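Local coordinates for protein thiamin pyrophosphokinase (Saccharomyces cerevisiae, PDB 1IG0) that transfers pyrophosphate from ATP to thiamine as a homodimer, and is the only yeast enzyme that makes thiamine diphosphate, at residues B[41-46]-B[69-74]; B[174-179]-B[213-218]. One frame throughout, in Å; residues are numbered along the deposited sequence.

Interaction 1 (B[41-46]-B[69-74]); sequences LLILNQ and DGAANR
N45 holds its CG anti to the backbone N (chi1 -173°), while R74 sets its CG beside its own backbone N (chi1 -55°) and bends again at chi2, and the amide and guanidinium of the two side chains meet where they cross. R74 NE donates to N45 OD1 at 3.0 Å, nearly straight at 162°. The acceptor lies near the guanidinium plane, whereas the donor stands above the plane of the amide carbonyl. OD1 also accepts from a water at 2.7 Å, which is held weakly by N73 ND2, and a second water accepts weakly from R74 NH2 and donates to N45 O; one direct bond and two weaker water bridges thus join the turn to the helix. Q46 C lies over one face of the guanidinium, 3.6 Å from R74 NE. Deeper in, A71 CB packs against the backbone, 3.0 Å from I43 O, and touches I43 CG2 at 3.9 Å. G70 lies close under the N45 amide, G70 CA being 3.7 Å from N45 CG. N45 centres an inverse gamma turn that follows strand 38-43, and helix 71-78 lies beside it. Behind the contact, strand 38-43 runs between parallel strands 64-68 and 184-189, L42 and L44 pack on F127 of helix 126-139, and A72 faces helix 103-111.

Interaction 2 (B[174-179]-B[213-218]); sequences ESLVFS and ASYFKL
The backbones stay well apart, F178 CA and Y215 CA being 7.0 Å from each other at their nearest pairing, and a type I turn from A213 to F216, closed by F216 N to A213 O at 2.9 Å, presents Y215 to the loop and short 3-10 segment after helix 164-175. Side chains bridge the gap. F178 and Y215 form a T-shaped (edge-to-face) pair, centroids 5.5 Å apart and planes at 64°. The CD2-CE2 edge of the tyrosine points at one face of the phenylalanine, with Y215 CE2 3.8 Å from F178 CE2 and displaced toward the rim of that ring. Y215 CG sits between its backbone N and carbonyl carbon (chi1 47°), the crowded position, and from there the ring reaches F178 by that edge. F178 CE2 also comes to 3.9 Å from A213 CA, and S214 OG lies at the phenylalanine's edge. L176 CD2 adds a looser apolar touch, 4.3 Å from Y215 CE2. A water donates to F178 O at 2.6 Å and is linked weakly to S214 OG, a weak bridge from carbonyl to hydroxyl beside the rings. An alanine in place of F178 would probably leave the Y215 edge without its aromatic partner and open a gap beside A213 and S214. The tyrosine has other supports: its OH is hydrogen-bonded to S135 OG on helix 126-139, and its side chain touches I184 and V181. In the alpha-beta-alpha catalytic domain, the turn closes the helix-to-strand link of a beta-alpha-beta crossover, in which helix 196-212 joins the adjacent parallel strands 184-189 and 216-221; F178 and L176 pack against that link.

Overall arrangement
Interactions 1 and 2 belong to the same mixed sheet but to different strands: 41-46 spans the end of strand 38-43 and the turn after it, and 213-218 runs from a turn into strand 216-221, with strand 184-189 lying between them. Their centres are 24 Å apart and their nearest atoms about 6 Å, so they do not touch, and the chain completes interaction 1 before interaction 2. Helix 126-139 is common to both, its F127 meeting L42 and L44 in one and L218 in the other. The N45 side chain of interaction 1 is about 9 Å from a bound thiamine, and one thiamine pocket includes Q122, Y123, S124 and T125, just ahead of that helix.

Interaction 1 (B[41-46]-B[69-74])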
ATOM      1  N   LEU B  41     -11.785   3.325  18.003  1.00 18.30           N
ATOM      2  CA  LEU B  41     -11.913   2.575  16.763  1.00 19.00           C
ATOM      3  C   LEU B  41     -12.137   3.648  15.706  1.00 19.28           C
ATOM      4  O   LEU B  41     -13.159   4.335  15.717  1.00 18.39           O
ATOM      5  CB  LEU B  41     -13.115   1.633  16.805  1.00 19.92           C
ATOM      6  CG  LEU B  41     -13.427   0.918  15.484  1.00 20.82           C
ATOM      7  CD1 LEU B  41     -12.244   0.044  15.074  1.00 20.59           C
ATOM      8  CD2 LEU B  41     -14.691   0.080  15.640  1.00 21.28           C
ATOM      9  N   LEU B  42     -11.174   3.802  14.808  1.00 18.74           N
ATOM     10  CA  LEU B  42     -11.273   4.807  13.760  1.00 18.37           C
ATOM     11  C   LEU B  42     -11.664   4.191  12.430  1.00 19.28           C
ATOM     12  O   LEU B  42     -10.996   3.283  11.935  1.00 19.14           O
ATOM     13  CB  LEU B  42      -9.936   5.536  13.612  1.00 18.17           C
ATOM     14  CG  LEU B  42      -9.795   6.532  12.460  1.00 18.65           C
ATOM     15  CD1 LEU B  42     -10.833   7.638  12.598  1.00 18.05           C
ATOM     16  CD2 LEU B  42      -8.385   7.109  12.468  1.00 18.31           C
ATOM     17  N   ILE B  43     -12.751   4.691  11.855  1.00 18.57           N
ATOM     18  CA  ILE B  43     -13.228   4.195  10.572  1.00 20.18           C
ATOM     19  C   ILE B  43     -12.941   5.230   9.497  1.00 19.94           C
ATOM     20  O   ILE B  43     -13.447   6.350   9.553  1.00 20.29           O
ATOM     21  CB  ILE B  43     -14.745   3.921  10.599  1.00 19.95           C
ATOM     22  CG1 ILE B  43     -15.074   2.948  11.733  1.00 20.67           C
ATOM     23  CG2 ILE B  43     -15.194   3.329   9.261  1.00 20.46           C
ATOM     24  CD1 ILE B  43     -16.559   2.664  11.891  1.00 21.63           C
ATOM     25  N   LEU B  44     -12.121   4.852   8.522  1.00 19.64           N
ATOM     26  CA  LEU B  44     -11.770   5.749   7.433  1.00 19.80           C
ATOM     27  C   LEU B  44     -12.692   5.526   6.236  1.00 21.08           C
ATOM     28  O   LEU B  44     -13.417   4.531   6.179  1.00 20.08           O
ATOM     29  CB  LEU B  44     -10.301   5.552   7.054  1.00 19.55           C
ATOM     30  CG  LEU B  44      -9.371   5.882   8.229  1.00 20.75           C
ATOM     31  CD1 LEU B  44      -7.942   5.500   7.901  1.00 21.44           C
ATOM     32  CD2 LEU B  44      -9.479   7.366   8.555  1.00 21.21           C
ATOM     33  N   ASN B  45     -12.665   6.454   5.284  1.00 22.39           N
ATOM     34  CA  ASN B  45     -13.540   6.373   4.119  1.00 24.40           C
ATOM     35  C   ASN B  45     -13.185   5.333   3.060  1.00 25.89           C
ATOM     36  O   ASN B  45     -12.586   5.645   2.029  1.00 26.68           O
ATOM     37  CB  ASN B  45     -13.668   7.754   3.469  1.00 25.31           C
ATOM     38  CG  ASN B  45     -14.694   7.778   2.353  1.00 26.43           C
ATOM     39  OD1 ASN B  45     -15.684   7.046   2.392  1.00 26.08           O
ATOM     40  ND2 ASN B  45     -14.472   8.630   1.359  1.00 27.58           N
ATOM     41  N   GLN B  46     -13.575   4.093   3.332  1.00 26.34           N
ATOM     42  CA  GLN B  46     -13.364   2.972   2.425  1.00 27.68           C
ATOM     43  C   GLN B  46     -14.435   1.946   2.768  1.00 28.22           C
ATOM     44  O   GLN B  46     -14.864   1.854   3.918  1.00 26.95           O
ATOM     45  CB  GLN B  46     -11.969   2.358   2.609  1.00 28.14           C
ATOM     46  CG  GLN B  46     -11.708   1.150   1.713  1.00 30.60           C
ATOM     47  CD  GLN B  46     -10.275   0.648   1.784  1.00 31.57           C
ATOM     48  OE1 GLN B  46      -9.945  -0.395   1.220  1.00 33.00           O
ATOM     49  NE2 GLN B  46      -9.416   1.390   2.475  1.00 31.20           N
ATOM     50  N   ASP B  69     -15.308  11.675   7.840  1.00 26.18           N
ATOM     51  CA  ASP B  69     -16.160  12.171   6.763  1.00 27.88           C
ATOM     52  C   ASP B  69     -16.989  11.085   6.079  1.00 27.68           C
ATOM     53  O   ASP B  69     -17.957  10.587   6.648  1.00 28.19           O
ATOM     54  CB  ASP B  69     -15.302  12.903   5.725  1.00 30.60           C
ATOM     55  CG  ASP B  69     -16.131  13.723   4.756  1.00 32.29           C
ATOM     56  OD1 ASP B  69     -17.360  13.823   4.957  1.00 35.18           O
ATOM     57  OD2 ASP B  69     -15.553  14.270   3.794  1.00 34.30           O
ATOM     58  N   GLY B  70     -16.605  10.727   4.857  1.00 27.61           N
ATOM     59  CA  GLY B  70     -17.330   9.715   4.107  1.00 27.13           C
ATOM     60  C   GLY B  70     -17.484   8.373   4.801  1.00 26.93           C
ATOM     61  O   GLY B  70     -18.352   7.575   4.438  1.00 26.58           O
ATOM     62  N   ALA B  71     -16.644   8.116   5.798  1.00 26.36           N
ATOM     63  CA  ALA B  71     -16.702   6.862   6.539  1.00 25.56           C
ATOM     64  C   ALA B  71     -18.089   6.647   7.138  1.00 25.66           C
ATOM     65  O   ALA B  71     -18.486   5.513   7.410  1.00 25.64           O
ATOM     66  CB  ALA B  71     -15.657   6.863   7.640  1.00 25.86           C
ATOM     67  N   ALA B  72     -18.815   7.741   7.348  1.00 25.77           N
ATOM     68  CA  ALA B  72     -20.160   7.665   7.907  1.00 26.15           C
ATOM     69  C   ALA B  72     -21.065   6.929   6.930  1.00 26.68           C
ATOM     70  O   ALA B  72     -21.930   6.154   7.341  1.00 25.93           O
ATOM     71  CB  ALA B  72     -20.700   9.065   8.175  1.00 26.30           C
ATOM     72  N   ASN B  73     -20.869   7.175   5.637  1.00 27.30           N
ATOM     73  CA  ASN B  73     -21.664   6.505   4.612  1.00 28.10           C
ATOM     74  C   ASN B  73     -21.322   5.022   4.648  1.00 28.21           C
ATOM     75  O   ASN B  73     -22.204   4.164   4.601  1.00 27.70           O
ATOM     76  CB  ASN B  73     -21.345   7.052   3.214  1.00 29.15           C
ATOM     77  CG  ASN B  73     -21.665   8.525   3.069  1.00 29.92           C
ATOM     78  OD1 ASN B  73     -22.716   8.990   3.509  1.00 31.28           O
ATOM     79  ND2 ASN B  73     -20.764   9.267   2.434  1.00 31.21           N
ATOM     80  N   ARG B  74     -20.026   4.736   4.737  1.00 27.96           N
ATOM     81  CA  ARG B  74     -19.526   3.368   4.779  1.00 27.97           C
ATOM     82  C   ARG B  74     -20.157   2.573   5.918  1.00 27.58           C
ATOM     83  O   ARG B  74     -20.605   1.444   5.724  1.00 27.84           O
ATOM     84  CB  ARG B  74     -18.004   3.379   4.944  1.00 28.72           C
ATOM     85  CG  ARG B  74     -17.265   4.191   3.890  1.00 30.21           C
ATOM     86  CD  ARG B  74     -17.474   3.627   2.492  1.00 30.41           C
ATOM     87  NE  ARG B  74     -16.707   4.363   1.490  1.00 31.89           N
ATOM     88  CZ  ARG B  74     -16.667   4.047   0.201  1.00 32.84           C
ATOM     89  NH1 ARG B  74     -17.353   3.005  -0.252  1.00 33.16           N
ATOM     90  NH2 ARG B  74     -15.938   4.769  -0.639  1.00 32.79           N
TER
HETATM   91  O   HOH W   1     -18.129   7.540   1.333  1.00 29.19           O
HETATM   92  O   HOH W   2     -13.580   5.983  -0.519  1.00 44.62           O

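Interaction 2 (B[174-179]-B[213-218])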
ATOM      1  N   GLU B 174       0.497  22.305  23.755  1.00 31.13           N
ATOM      2  CA  GLU B 174       1.481  23.189  24.375  1.00 32.70           C
ATOM      3  C   GLU B 174       1.559  23.056  25.897  1.00 32.60           C
ATOM      4  O   GLU B 174       2.617  23.270  26.490  1.00 32.54           O
ATOM      5  CB  GLU B 174       1.185  24.645  24.007  1.00 34.62           C
ATOM      6  CG  GLU B 174       1.604  25.026  22.595  1.00 37.84           C
ATOM      7  CD  GLU B 174       1.191  26.435  22.220  1.00 39.58           C
ATOM      8  OE1 GLU B 174       1.667  26.940  21.181  1.00 41.42           O
ATOM      9  OE2 GLU B 174       0.385  27.037  22.961  1.00 40.39           O
ATOM     10  N   SER B 175       0.442  22.702  26.527  1.00 31.80           N
ATOM     11  CA  SER B 175       0.403  22.553  27.978  1.00 31.93           C
ATOM     12  C   SER B 175       0.271  21.097  28.391  1.00 31.46           C
ATOM     13  O   SER B 175       0.068  20.790  29.566  1.00 31.98           O
ATOM     14  CB  SER B 175      -0.765  23.354  28.562  1.00 32.32           C
ATOM     15  OG  SER B 175      -0.596  24.744  28.345  1.00 33.45           O
ATOM     16  N   LEU B 176       0.394  20.200  27.423  1.00 30.18           N
ATOM     17  CA  LEU B 176       0.272  18.774  27.682  1.00 30.57           C
ATOM     18  C   LEU B 176       1.604  18.160  28.118  1.00 30.15           C
ATOM     19  O   LEU B 176       2.644  18.399  27.502  1.00 30.68           O
ATOM     20  CB  LEU B 176      -0.239  18.073  26.419  1.00 30.02           C
ATOM     21  CG  LEU B 176      -1.109  16.823  26.560  1.00 31.15           C
ATOM     22  CD1 LEU B 176      -2.331  17.136  27.411  1.00 29.46           C
ATOM     23  CD2 LEU B 176      -1.536  16.352  25.177  1.00 29.54           C
ATOM     24  N   VAL B 177       1.565  17.387  29.199  1.00 29.90           N
ATOM     25  CA  VAL B 177       2.756  16.710  29.704  1.00 29.77           C
ATOM     26  C   VAL B 177       2.694  15.292  29.142  1.00 29.53           C
ATOM     27  O   VAL B 177       2.142  14.388  29.764  1.00 29.49           O
ATOM     28  CB  VAL B 177       2.764  16.653  31.248  1.00 29.86           C
ATOM     29  CG1 VAL B 177       4.033  15.968  31.740  1.00 29.97           C
ATOM     30  CG2 VAL B 177       2.666  18.058  31.818  1.00 30.30           C
ATOM     31  N   PHE B 178       3.257  15.117  27.951  1.00 30.28           N
ATOM     32  CA  PHE B 178       3.256  13.832  27.257  1.00 30.54           C
ATOM     33  C   PHE B 178       3.576  12.598  28.097  1.00 30.13           C
ATOM     34  O   PHE B 178       2.906  11.570  27.974  1.00 29.85           O
ATOM     35  CB  PHE B 178       4.204  13.898  26.057  1.00 32.20           C
ATOM     36  CG  PHE B 178       3.627  14.617  24.867  1.00 33.73           C
ATOM     37  CD1 PHE B 178       3.069  15.885  25.004  1.00 34.40           C
ATOM     38  CD2 PHE B 178       3.639  14.024  23.607  1.00 34.06           C
ATOM     39  CE1 PHE B 178       2.527  16.550  23.905  1.00 34.96           C
ATOM     40  CE2 PHE B 178       3.101  14.682  22.501  1.00 34.51           C
ATOM     41  CZ  PHE B 178       2.544  15.945  22.649  1.00 34.49           C
ATOM     42  N   SER B 179       4.592  12.690  28.949  1.00 29.23           N
ATOM     43  CA  SER B 179       4.974  11.555  29.783  1.00 28.98           C
ATOM     44  C   SER B 179       3.864  11.124  30.738  1.00 28.87           C
ATOM     45  O   SER B 179       3.906  10.023  31.282  1.00 29.82           O
ATOM     46  CB  SER B 179       6.233  11.886  30.588  1.00 28.31           C
ATOM     47  OG  SER B 179       6.000  12.958  31.483  1.00 28.13           O
ATOM     48  N   ALA B 213       3.074  12.542  18.797  1.00 24.41           N
ATOM     49  CA  ALA B 213       1.962  12.217  19.689  1.00 23.17           C
ATOM     50  C   ALA B 213       2.156  10.773  20.130  1.00 22.55           C
ATOM     51  O   ALA B 213       1.285   9.924  19.933  1.00 21.12           O
ATOM     52  CB  ALA B 213       0.632  12.376  18.958  1.00 23.43           C
ATOM     53  N   SER B 214       3.313  10.519  20.733  1.00 22.31           N
ATOM     54  CA  SER B 214       3.704   9.189  21.185  1.00 22.80           C
ATOM     55  C   SER B 214       2.721   8.449  22.079  1.00 22.20           C
ATOM     56  O   SER B 214       2.843   7.236  22.239  1.00 22.56           O
ATOM     57  CB  SER B 214       5.064   9.254  21.885  1.00 24.04           C
ATOM     58  OG  SER B 214       4.996  10.046  23.058  1.00 26.14           O
ATOM     59  N   TYR B 215       1.758   9.150  22.668  1.00 21.71           N
ATOM     60  CA  TYR B 215       0.792   8.470  23.525  1.00 20.90           C
ATOM     61  C   TYR B 215      -0.157   7.602  22.702  1.00 20.45           C
ATOM     62  O   TYR B 215      -0.826   6.716  23.238  1.00 18.86           O
ATOM     63  CB  TYR B 215       0.013   9.481  24.373  1.00 21.38           C
ATOM     64  CG  TYR B 215      -0.521  10.669  23.612  1.00 20.84           C
ATOM     65  CD1 TYR B 215      -1.736  10.601  22.932  1.00 19.81           C
ATOM     66  CD2 TYR B 215       0.199  11.863  23.560  1.00 20.00           C
ATOM     67  CE1 TYR B 215      -2.223  11.694  22.221  1.00 19.07           C
ATOM     68  CE2 TYR B 215      -0.278  12.962  22.848  1.00 19.95           C
ATOM     69  CZ  TYR B 215      -1.488  12.870  22.182  1.00 19.32           C
ATOM     70  OH  TYR B 215      -1.957  13.947  21.466  1.00 18.13           O
ATOM     71  N   PHE B 216      -0.206   7.855  21.396  1.00 19.19           N
ATOM     72  CA  PHE B 216      -1.045   7.073  20.495  1.00 20.09           C
ATOM     73  C   PHE B 216      -0.357   5.753  20.171  1.00 20.39           C
ATOM     74  O   PHE B 216       0.869   5.691  20.065  1.00 20.18           O
ATOM     75  CB  PHE B 216      -1.273   7.803  19.165  1.00 20.05           C
ATOM     76  CG  PHE B 216      -2.421   8.773  19.174  1.00 19.95           C
ATOM     77  CD1 PHE B 216      -2.190  10.144  19.150  1.00 19.31           C
ATOM     78  CD2 PHE B 216      -3.735   8.313  19.152  1.00 19.15           C
ATOM     79  CE1 PHE B 216      -3.253  11.048  19.102  1.00 20.19           C
ATOM     80  CE2 PHE B 216      -4.807   9.205  19.104  1.00 19.54           C
ATOM     81  CZ  PHE B 216      -4.565  10.576  19.077  1.00 19.36           C
ATOM     82  N   LYS B 217      -1.156   4.706  20.016  1.00 21.04           N
ATOM     83  CA  LYS B 217      -0.655   3.386  19.656  1.00 22.08           C
ATOM     84  C   LYS B 217      -1.552   2.961  18.502  1.00 21.43           C
ATOM     85  O   LYS B 217      -2.591   2.328  18.699  1.00 20.74           O
ATOM     86  CB  LYS B 217      -0.793   2.404  20.818  1.00 24.28           C
ATOM     87  CG  LYS B 217      -0.143   2.861  22.114  1.00 28.95           C
ATOM     88  CD  LYS B 217      -0.106   1.720  23.120  1.00 31.74           C
ATOM     89  CE  LYS B 217      -1.487   1.109  23.310  1.00 33.00           C
ATOM     90  NZ  LYS B 217      -1.425  -0.191  24.033  1.00 36.55           N
ATOM     91  N   LEU B 218      -1.141   3.333  17.296  1.00 20.13           N
ATOM     92  CA  LEU B 218      -1.905   3.050  16.092  1.00 19.52           C
ATOM     93  C   LEU B 218      -1.614   1.722  15.406  1.00 19.32           C
ATOM     94  O   LEU B 218      -0.463   1.304  15.275  1.00 19.04           O
ATOM     95  CB  LEU B 218      -1.704   4.188  15.086  1.00 19.02           C
ATOM     96  CG  LEU B 218      -2.249   4.007  13.665  1.00 18.35           C
ATOM     97  CD1 LEU B 218      -3.765   3.874  13.687  1.00 17.75           C
ATOM     98  CD2 LEU B 218      -1.833   5.198  12.814  1.00 17.01           C
TER
HETATM   99  O   HOH W   3       2.826  10.600  25.531  1.00 52.06           O